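Side-chain contacts in restriction endonuclease (Mycobacterium sp., PDB 4F0Q), which probably cleaves DNA in response to cytosine methylation, working as a tetrameric, modification-dependent restriction endonuclease: residues R140-T145 with P154-F159; E310-S315 with P405-A410; R379-V384 with R448-V453. All coordinates share one frame; numbering follows the deposited sequence.

In the fold
Contact 1 belongs to the N-terminal domain, contact 2 to the nuclease domain, and contact 3 joins a strand of the nuclease domain to the loop after helix 430-440; the centres of contacts 1 and 2 lie about 29 Å apart. Contacts 2 and 3 share one sheet: strands 381-387 and 406-409 are neighbours, and Phe-312 of contact 2 packs on Ile-382. Contact 2 is wholly buried and purely apolar between its segments; contact 1, also largely buried, turns on a histidine-to-carbonyl hydrogen bond. Contact 3, farther from the centre and only partly buried, sets a tryptophan against a proline and, at its ring edge, a glutamate. All three touch the second subunit, contact 3 also the third and fourth.

Contact 1 (R140-T145 with P154-F159); sequences RLHAGT and PPLFLF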
loop_
_atom_site.group_PDB
_atom_site.type_symbol
_atom_site.label_atom_id
_atom_site.label_comp_id
_atom_site.label_asym_id
_atom_site.label_seq_id
_atom_site.Cartn_x
_atom_site.Cartn_y
_atom_site.Cartn_z
ATOM N N ARG A 140 -24.813 -14.218 15.925
ATOM C CA ARG A 140 -24.278 -15.092 16.964
ATOM C C ARG A 140 -23.736 -16.401 16.382
ATOM O O ARG A 140 -22.741 -16.942 16.867
ATOM C CB ARG A 140 -25.358 -15.379 18.013
ATOM C CG ARG A 140 -25.012 -16.478 19.006
ATOM C CD ARG A 140 -23.787 -16.134 19.839
ATOM N NE ARG A 140 -23.451 -17.217 20.758
ATOM C CZ ARG A 140 -22.639 -18.226 20.461
ATOM N NH1 ARG A 140 -22.064 -18.292 19.268
ATOM N NH2 ARG A 140 -22.397 -19.169 21.361
ATOM N N LEU A 141 -24.383 -16.896 15.331
ATOM C CA LEU A 141 -24.028 -18.190 14.753
ATOM C C LEU A 141 -23.099 -18.088 13.544
ATOM O O LEU A 141 -22.372 -19.031 13.232
ATOM C CB LEU A 141 -25.291 -18.974 14.389
ATOM C CG LEU A 141 -26.159 -19.410 15.569
ATOM C CD1 LEU A 141 -27.411 -20.121 15.084
ATOM C CD2 LEU A 141 -25.365 -20.299 16.515
ATOM N N HIS A 142 -23.124 -16.945 12.866
ATOM C CA HIS A 142 -22.231 -16.712 11.736
ATOM C C HIS A 142 -20.817 -16.432 12.227
ATOM O O HIS A 142 -19.862 -16.433 11.450
ATOM C CB HIS A 142 -22.742 -15.564 10.865
ATOM C CG HIS A 142 -23.867 -15.954 9.958
ATOM N ND1 HIS A 142 -23.748 -15.960 8.586
ATOM C CD2 HIS A 142 -25.130 -16.360 10.227
ATOM C CE1 HIS A 142 -24.890 -16.348 8.047
ATOM N NE2 HIS A 142 -25.745 -16.597 9.022
ATOM N N ALA A 143 -20.697 -16.189 13.527
ATOM C CA ALA A 143 -19.400 -16.065 14.172
ATOM C C ALA A 143 -19.281 -17.127 15.259
ATOM O O ALA A 143 -18.638 -16.909 16.286
ATOM C CB ALA A 143 -19.223 -14.675 14.754
ATOM N N GLY A 144 -19.912 -18.273 15.023
ATOM C CA GLY A 144 -19.874 -19.384 15.956
ATOM C C GLY A 144 -18.460 -19.865 16.220
ATOM O O GLY A 144 -17.655 -19.988 15.297
ATOM N N THR A 145 -18.162 -20.141 17.484
ATOM C CA THR A 145 -16.807 -20.503 17.890
ATOM C C THR A 145 -16.462 -21.956 17.585
ATOM O O THR A 145 -15.308 -22.362 17.713
ATOM C CB THR A 145 -16.577 -20.236 19.387
ATOM O OG1 THR A 145 -17.485 -21.030 20.161
ATOM C CG2 THR A 145 -16.799 -18.765 19.702
ATOM N N PRO A 154 -28.166 -19.778 10.042
ATOM C CA PRO A 154 -29.088 -19.630 8.912
ATOM C C PRO A 154 -28.483 -18.811 7.776
ATOM O O PRO A 154 -28.097 -17.661 7.988
ATOM C CB PRO A 154 -30.275 -18.887 9.529
ATOM C CG PRO A 154 -29.691 -18.127 10.667
ATOM C CD PRO A 154 -28.578 -18.976 11.208
ATOM N N PRO A 155 -28.396 -19.403 6.577
ATOM C CA PRO A 155 -27.882 -18.720 5.384
ATOM C C PRO A 155 -28.703 -17.484 5.040
ATOM O O PRO A 155 -29.926 -17.508 5.159
ATOM C CB PRO A 155 -28.039 -19.773 4.284
ATOM C CG PRO A 155 -28.037 -21.075 5.003
ATOM C CD PRO A 155 -28.725 -20.813 6.307
ATOM N N LEU A 156 -28.033 -16.415 4.621
ATOM C CA LEU A 156 -28.727 -15.198 4.214
ATOM C C LEU A 156 -28.927 -15.148 2.703
ATOM O O LEU A 156 -28.051 -14.703 1.961
ATOM C CB LEU A 156 -27.981 -13.950 4.698
ATOM C CG LEU A 156 -28.417 -13.361 6.044
ATOM C CD1 LEU A 156 -28.163 -14.334 7.188
ATOM C CD2 LEU A 156 -27.720 -12.034 6.299
ATOM N N PHE A 157 -30.090 -15.616 2.259
ATOM C CA PHE A 157 -30.446 -15.587 0.846
ATOM C C PHE A 157 -30.892 -14.189 0.443
ATOM O O PHE A 157 -31.944 -13.714 0.870
ATOM C CB PHE A 157 -31.552 -16.602 0.551
ATOM C CG PHE A 157 -31.050 -18.001 0.347
ATOM C CD1 PHE A 157 -30.342 -18.651 1.344
ATOM C CD2 PHE A 157 -31.292 -18.670 -0.841
ATOM C CE1 PHE A 157 -29.877 -19.938 1.156
ATOM C CE2 PHE A 157 -30.834 -19.960 -1.032
ATOM C CZ PHE A 157 -30.127 -20.595 -0.033
ATOM N N LEU A 158 -30.082 -13.536 -0.381
ATOM C CA LEU A 158 -30.347 -12.159 -0.772
ATOM C C LEU A 158 -31.246 -12.070 -1.999
ATOM O O LEU A 158 -31.087 -12.821 -2.957
ATOM C CB LEU A 158 -29.034 -11.416 -1.025
ATOM C CG LEU A 158 -28.046 -11.427 0.143
ATOM C CD1 LEU A 158 -26.764 -10.698 -0.220
ATOM C CD2 LEU A 158 -28.679 -10.820 1.386
ATOM N N PHE A 159 -32.199 -11.145 -1.950
ATOM C CA PHE A 159 -33.062 -10.859 -3.087
ATOM C C PHE A 159 -33.215 -9.352 -3.238
ATOM O O PHE A 159 -33.152 -8.619 -2.253
ATOM C CB PHE A 159 -34.438 -11.503 -2.900
ATOM C CG PHE A 159 -34.408 -13.003 -2.852
ATOM C CD1 PHE A 159 -34.482 -13.747 -4.018
ATOM C CD2 PHE A 159 -34.313 -13.670 -1.642
ATOM C CE1 PHE A 159 -34.455 -15.127 -3.978
ATOM C CE2 PHE A 159 -34.286 -15.049 -1.596
ATOM C CZ PHE A 159 -34.357 -15.779 -2.766
#
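His-142 points its imidazole at the backbone of Pro-154, and this ring-to-carbonyl encounter organises the contact. NE2 donates a hydrogen bond to Pro-154 O over 2.8 Å, with an N-H...O angle of 155°. The two groups are turned unequally toward each other. The oxygen lies practically in the imidazole plane, at the ring edge, whereas NE2 stands above the plane of the carbonyl, 46° out of it. The histidine therefore directs a moderately bent N-H at an acceptor that it meets from over the peptide. Rotation about the CA-CB bond places CG opposite the carbonyl carbon (chi1 -78°), which carries the ring outward from the last turn of helix 130-142 to the loop that leads into strand 156-166.

Leu-156, the first residue of that strand, slants across the same end of the imidazole. Its CD1 methyl is 3.8 Å from His-142 NE2 and 3.9 Å from His-142 CE1, so the bonded nitrogen has an apolar neighbour. Ile-183 of strand 175-193 also packs on His-142, and with Leu-156 it seats the helix end against the large sheet of the N-terminal domain. On the helix, Leu-141 adds a looser apolar touch, its CD1 lying 4.2 Å from Pro-154 CD, and packs on Leu-152 of the connecting loop.

Since a carbonyl oxygen can only accept, the hydrogen between the pair belongs to NE2. The Pro-154 to Pro-155 peptide has no N-H of its own, and the imidazole supplies a side-chain donor to its carbonyl from the helix side.

Contact 2 (E310-S315 with P405-A410); sequences EVFRES and PVVLIA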
loop_
_atom_site.group_PDB
_atom_site.type_symbol
_atom_site.label_atom_id
_atom_site.label_comp_id
_atom_site.label_asym_id
_atom_site.label_seq_id
_atom_site.Cartn_x
_atom_site.Cartn_y
_atom_site.Cartn_z
ATOM N N GLU A 310 -12.800 9.765 4.363
ATOM C CA GLU A 310 -14.065 9.056 4.541
ATOM C C GLU A 310 -14.124 7.770 3.713
ATOM O O GLU A 310 -14.517 6.711 4.212
ATOM C CB GLU A 310 -15.244 9.968 4.189
ATOM C CG GLU A 310 -16.608 9.323 4.375
ATOM C CD GLU A 310 -16.931 9.033 5.830
ATOM O OE1 GLU A 310 -16.383 9.724 6.716
ATOM O OE2 GLU A 310 -17.732 8.108 6.089
ATOM N N VAL A 311 -13.727 7.875 2.449
ATOM C CA VAL A 311 -13.717 6.737 1.536
ATOM C C VAL A 311 -12.802 5.634 2.053
ATOM O O VAL A 311 -13.147 4.454 2.001
ATOM C CB VAL A 311 -13.280 7.160 0.114
ATOM C CG1 VAL A 311 -12.994 5.946 -0.751
ATOM C CG2 VAL A 311 -14.345 8.033 -0.532
ATOM N N PHE A 312 -11.639 6.023 2.565
ATOM C CA PHE A 312 -10.716 5.052 3.137
ATOM C C PHE A 312 -11.247 4.408 4.415
ATOM O O PHE A 312 -11.127 3.197 4.589
ATOM C CB PHE A 312 -9.333 5.664 3.369
ATOM C CG PHE A 312 -8.504 5.769 2.120
ATOM C CD1 PHE A 312 -8.120 4.628 1.432
ATOM C CD2 PHE A 312 -8.101 7.003 1.639
ATOM C CE1 PHE A 312 -7.355 4.716 0.285
ATOM C CE2 PHE A 312 -7.337 7.099 0.492
ATOM C CZ PHE A 312 -6.963 5.954 -0.186
ATOM N N ARG A 313 -11.841 5.204 5.299
ATOM C CA ARG A 313 -12.393 4.646 6.530
ATOM C C ARG A 313 -13.594 3.751 6.257
ATOM O O ARG A 313 -13.934 2.891 7.067
ATOM C CB ARG A 313 -12.779 5.748 7.519
ATOM C CG ARG A 313 -14.244 6.168 7.496
ATOM C CD ARG A 313 -14.651 6.800 8.799
ATOM N NE ARG A 313 -15.959 7.446 8.720
ATOM C CZ ARG A 313 -17.110 6.876 9.065
ATOM N NH1 ARG A 313 -17.125 5.628 9.501
ATOM N NH2 ARG A 313 -18.246 7.555 8.976
ATOM N N GLU A 314 -14.235 3.962 5.114
ATOM C CA GLU A 314 -15.412 3.184 4.742
ATOM C C GLU A 314 -15.034 1.728 4.489
ATOM O O GLU A 314 -15.853 0.823 4.651
ATOM C CB GLU A 314 -16.091 3.785 3.505
ATOM C CG GLU A 314 -17.380 3.084 3.078
ATOM C CD GLU A 314 -18.539 3.334 4.029
ATOM O OE1 GLU A 314 -18.433 4.247 4.874
ATOM O OE2 GLU A 314 -19.555 2.615 3.933
ATOM N N SER A 315 -13.781 1.513 4.096
ATOM C CA SER A 315 -13.273 0.174 3.831
ATOM C C SER A 315 -12.617 -0.421 5.071
ATOM O O SER A 315 -11.952 -1.455 4.993
ATOM C CB SER A 315 -12.262 0.211 2.687
ATOM O OG SER A 315 -12.832 0.772 1.518
ATOM N N PRO A 405 -1.139 1.999 -8.248
ATOM C CA PRO A 405 -1.788 1.997 -6.933
ATOM C C PRO A 405 -2.445 3.337 -6.617
ATOM O O PRO A 405 -1.992 4.049 -5.721
ATOM C CB PRO A 405 -0.623 1.753 -5.976
ATOM C CG PRO A 405 0.559 2.320 -6.679
ATOM C CD PRO A 405 0.330 2.057 -8.141
ATOM N N VAL A 406 -3.503 3.671 -7.346
ATOM C CA VAL A 406 -4.202 4.932 -7.138
ATOM C C VAL A 406 -5.707 4.721 -6.991
ATOM O O VAL A 406 -6.338 4.054 -7.812
ATOM C CB VAL A 406 -3.907 5.939 -8.277
ATOM C CG1 VAL A 406 -4.099 5.286 -9.640
ATOM C CG2 VAL A 406 -4.772 7.184 -8.138
ATOM N N VAL A 407 -6.275 5.281 -5.928
ATOM C CA VAL A 407 -7.710 5.207 -5.695
ATOM C C VAL A 407 -8.423 6.292 -6.493
ATOM O O VAL A 407 -8.068 7.467 -6.411
ATOM C CB VAL A 407 -8.044 5.365 -4.200
ATOM C CG1 VAL A 407 -9.549 5.337 -3.983
ATOM C CG2 VAL A 407 -7.362 4.278 -3.386
ATOM N N LEU A 408 -9.426 5.892 -7.268
ATOM C CA LEU A 408 -10.161 6.832 -8.106
ATOM C C LEU A 408 -11.469 7.269 -7.459
ATOM O O LEU A 408 -12.311 6.441 -7.115
ATOM C CB LEU A 408 -10.441 6.221 -9.480
ATOM C CG LEU A 408 -9.225 5.863 -10.335
ATOM C CD1 LEU A 408 -9.661 5.375 -11.708
ATOM C CD2 LEU A 408 -8.284 7.052 -10.457
ATOM N N ILE A 409 -11.631 8.577 -7.298
ATOM C CA ILE A 409 -12.868 9.145 -6.775
ATOM C C ILE A 409 -13.443 10.151 -7.768
ATOM O O ILE A 409 -13.029 11.313 -7.808
ATOM C CB ILE A 409 -12.652 9.827 -5.410
ATOM C CG1 ILE A 409 -11.998 8.854 -4.425
ATOM C CG2 ILE A 409 -13.974 10.340 -4.856
ATOM C CD1 ILE A 409 -11.815 9.418 -3.032
ATOM N N ALA A 410 -14.396 9.691 -8.575
ATOM C CA ALA A 410 -15.015 10.529 -9.593
ATOM C C ALA A 410 -16.264 11.227 -9.060
ATOM O O ALA A 410 -16.495 11.262 -7.852
ATOM C CB ALA A 410 -15.350 9.705 -10.828
#
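Val-311 and Phe-312, near the end of helix 297-314, pack on Val-407 and Ile-409 of strand 406-409, an outermost strand of the chain's five-stranded mixed sheet in the PDDEXK-type nuclease domain. All four residues are buried, and no hydrogen bond joins the two segments.

The apolar contacts fall into two pairs. Val-311 and Ile-409 extend toward each other tip to tip. Phe-312 and Val-407 instead pass in opposite directions, the end of the ring lying obliquely beside a methyl: Val-407 CG2 is 3.6 Å from Phe-312 CZ and 3.7 Å from Phe-312 CE1. Tyr-319 meets the same ring in a nearly parallel orientation, and Ile-382 of the adjoining strand packs on it too.

Within the helix, Arg-313 and Glu-310 form a salt bridge in which Arg-313 NE donates to Glu-310 OE1 from above the carboxylate plane, while Arg-313 NH2 lies 3.0 Å from Glu-310 OE2.

The bound magnesium ion is about 13 Å from the side chain of Ile-409. With CG1 of Ile-409 set opposite its carbonyl carbon (chi1 -54°) and the chain extended beyond it (chi2 -177°), the terminal CD1 comes within 3.8 Å of Val-311 CG2.

Contact 3 (R379-V384 with R448-V453); sequences RGWIGV and RRPEEV
Glu-451 meets the six-membered end of the Trp-381 indole, and its side chain can be followed outward atom by atom. From CB, the first torsion turns CG to the position opposite the carbonyl carbon (chi1 -62°), and the second (chi2 80°) bends the chain so that the carboxylate crosses the ring edge obliquely. CG comes first: it lies in the ring plane, 3.6 Å from Trp-381 CZ2. Next, CD sits 3.5 Å from Trp-381 CZ2 and 3.6 Å from Trp-381 CH2, bridging the two carbons. At the tip, OE2 reaches the same edge, 3.2 Å from Trp-381 CH2. The carboxylate is not coplanar with the indole; the two planes are 62° apart. An oxygen at the hydrogen-bearing rim of an aromatic ring is probably favourable electrostatically, but the main polar partner of OE2 is Arg-378, with which it forms a salt bridge.

Pro-450 completes the contact from an oblique direction, its CB 3.9 Å from Trp-381 CH2. A 3-10 turn follows at 451-453, with Val-453 N bonded to Pro-450 O, and the carboxylate of Glu-452 turns back to accept from Arg-449 N at 2.8 Å. Arg-448 and Arg-449 form salt bridges with Asp-207 and Asp-106 of the third subunit.

Trp-381 lies on strand 381-387, its side chain packing on Val-351 and Leu-353 of strand 347-357. Ile-382 points to the opposite side of the strand, facing helix 297-314. The 448-453 segment thus covers the sheet face turned from that helix, with Pro-450 and Val-453 resting on Ile-336 of strand 335-342.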
loop_
_atom_site.group_PDB
_atom_site.type_symbol
_atom_site.label_atom_id
_atom_site.label_comp_id
_atom_site.label_asym_id
_atom_site.label_seq_id
_atom_site.Cartn_x
_atom_site.Cartn_y
_atom_site.Cartn_z
ATOM N N ARG A 379 7.464 3.047 -3.340
ATOM C CA ARG A 379 6.949 1.813 -2.762
ATOM C C ARG A 379 6.505 2.062 -1.325
ATOM O O ARG A 379 7.209 2.711 -0.549
ATOM C CB ARG A 379 7.988 0.694 -2.823
ATOM C CG ARG A 379 9.337 1.069 -2.250
ATOM C CD ARG A 379 10.281 -0.114 -2.262
ATOM N NE ARG A 379 11.654 0.302 -2.007
ATOM C CZ ARG A 379 12.691 -0.526 -1.972
ATOM N NH1 ARG A 379 12.515 -1.825 -2.172
ATOM N NH2 ARG A 379 13.906 -0.052 -1.736
ATOM N N GLY A 380 5.328 1.555 -0.980
ATOM C CA GLY A 380 4.756 1.794 0.330
ATOM C C GLY A 380 3.892 3.037 0.333
ATOM O O GLY A 380 3.373 3.443 1.370
ATOM N N TRP A 381 3.748 3.648 -0.839
ATOM C CA TRP A 381 2.892 4.816 -0.998
ATOM C C TRP A 381 1.706 4.482 -1.889
ATOM O O TRP A 381 1.824 3.683 -2.819
ATOM C CB TRP A 381 3.669 5.982 -1.614
ATOM C CG TRP A 381 4.674 6.614 -0.703
ATOM C CD1 TRP A 381 5.122 6.130 0.491
ATOM C CD2 TRP A 381 5.354 7.856 -0.912
ATOM N NE1 TRP A 381 6.042 6.992 1.036
ATOM C CE2 TRP A 381 6.201 8.062 0.194
ATOM C CE3 TRP A 381 5.330 8.815 -1.930
ATOM C CZ2 TRP A 381 7.016 9.185 0.312
ATOM C CZ3 TRP A 381 6.140 9.930 -1.811
ATOM C CH2 TRP A 381 6.971 10.106 -0.698
ATOM N N ILE A 382 0.561 5.089 -1.601
ATOM C CA ILE A 382 -0.597 4.974 -2.477
ATOM C C ILE A 382 -1.094 6.363 -2.849
ATOM O O ILE A 382 -0.757 7.346 -2.191
ATOM C CB ILE A 382 -1.747 4.180 -1.827
ATOM C CG1 ILE A 382 -2.312 4.941 -0.627
ATOM C CG2 ILE A 382 -1.279 2.787 -1.425
ATOM C CD1 ILE A 382 -3.620 4.385 -0.118
ATOM N N GLY A 383 -1.893 6.443 -3.905
ATOM C CA GLY A 383 -2.420 7.718 -4.351
ATOM C C GLY A 383 -3.932 7.770 -4.293
ATOM O O GLY A 383 -4.588 6.748 -4.097
ATOM N N VAL A 384 -4.484 8.967 -4.453
ATOM C CA VAL A 384 -5.929 9.139 -4.542
ATOM C C VAL A 384 -6.273 10.383 -5.363
ATOM O O VAL A 384 -5.753 11.470 -5.114
ATOM C CB VAL A 384 -6.598 9.188 -3.145
ATOM C CG1 VAL A 384 -5.905 10.199 -2.242
ATOM C CG2 VAL A 384 -8.086 9.490 -3.269
ATOM N N ARG A 448 5.746 20.401 4.849
ATOM C CA ARG A 448 6.520 19.227 5.231
ATOM C C ARG A 448 6.587 18.212 4.097
ATOM O O ARG A 448 5.722 18.184 3.221
ATOM C CB ARG A 448 5.911 18.568 6.469
ATOM C CG ARG A 448 5.675 19.510 7.635
ATOM C CD ARG A 448 5.137 18.751 8.837
ATOM N NE ARG A 448 4.728 19.643 9.917
ATOM C CZ ARG A 448 4.203 19.229 11.066
ATOM N NH1 ARG A 448 4.024 17.933 11.287
ATOM N NH2 ARG A 448 3.857 20.109 11.995
ATOM N N ARG A 449 7.625 17.380 4.119
ATOM C CA ARG A 449 7.747 16.279 3.176
ATOM C C ARG A 449 6.648 15.260 3.458
ATOM O O ARG A 449 6.230 15.107 4.604
ATOM C CB ARG A 449 9.115 15.609 3.315
ATOM C CG ARG A 449 10.302 16.513 3.029
ATOM C CD ARG A 449 11.607 15.757 3.233
ATOM N NE ARG A 449 12.775 16.550 2.861
ATOM C CZ ARG A 449 14.030 16.118 2.949
ATOM N NH1 ARG A 449 14.282 14.895 3.398
ATOM N NH2 ARG A 449 15.033 16.907 2.587
ATOM N N PRO A 450 6.171 14.566 2.412
ATOM C CA PRO A 450 5.143 13.531 2.573
ATOM C C PRO A 450 5.559 12.466 3.585
ATOM O O PRO A 450 4.740 12.040 4.397
ATOM C CB PRO A 450 5.046 12.921 1.173
ATOM C CG PRO A 450 5.448 14.025 0.262
ATOM C CD PRO A 450 6.520 14.780 0.995
ATOM N N GLU A 451 6.825 12.061 3.534
ATOM C CA GLU A 451 7.370 11.061 4.448
ATOM C C GLU A 451 7.107 11.419 5.911
ATOM O O GLU A 451 6.788 10.551 6.730
ATOM C CB GLU A 451 8.877 10.897 4.217
ATOM C CG GLU A 451 9.263 10.402 2.824
ATOM C CD GLU A 451 9.260 11.500 1.773
ATOM O OE1 GLU A 451 8.895 12.647 2.102
ATOM O OE2 GLU A 451 9.626 11.215 0.613
ATOM N N GLU A 452 7.218 12.706 6.226
ATOM C CA GLU A 452 7.018 13.196 7.586
ATOM C C GLU A 452 5.639 12.846 8.153
ATOM O O GLU A 452 5.428 12.920 9.365
ATOM C CB GLU A 452 7.254 14.709 7.653
ATOM C CG GLU A 452 8.658 15.137 7.243
ATOM C CD GLU A 452 8.861 16.644 7.298
ATOM O OE1 GLU A 452 8.498 17.264 8.321
ATOM O OE2 GLU A 452 9.382 17.211 6.315
ATOM N N VAL A 453 4.711 12.450 7.284
ATOM C CA VAL A 453 3.376 12.052 7.726
ATOM C C VAL A 453 3.438 10.812 8.619
ATOM O O VAL A 453 2.487 10.506 9.338
ATOM C CB VAL A 453 2.420 11.798 6.537
ATOM C CG1 VAL A 453 2.577 10.377 6.014
ATOM C CG2 VAL A 453 0.978 12.054 6.947
#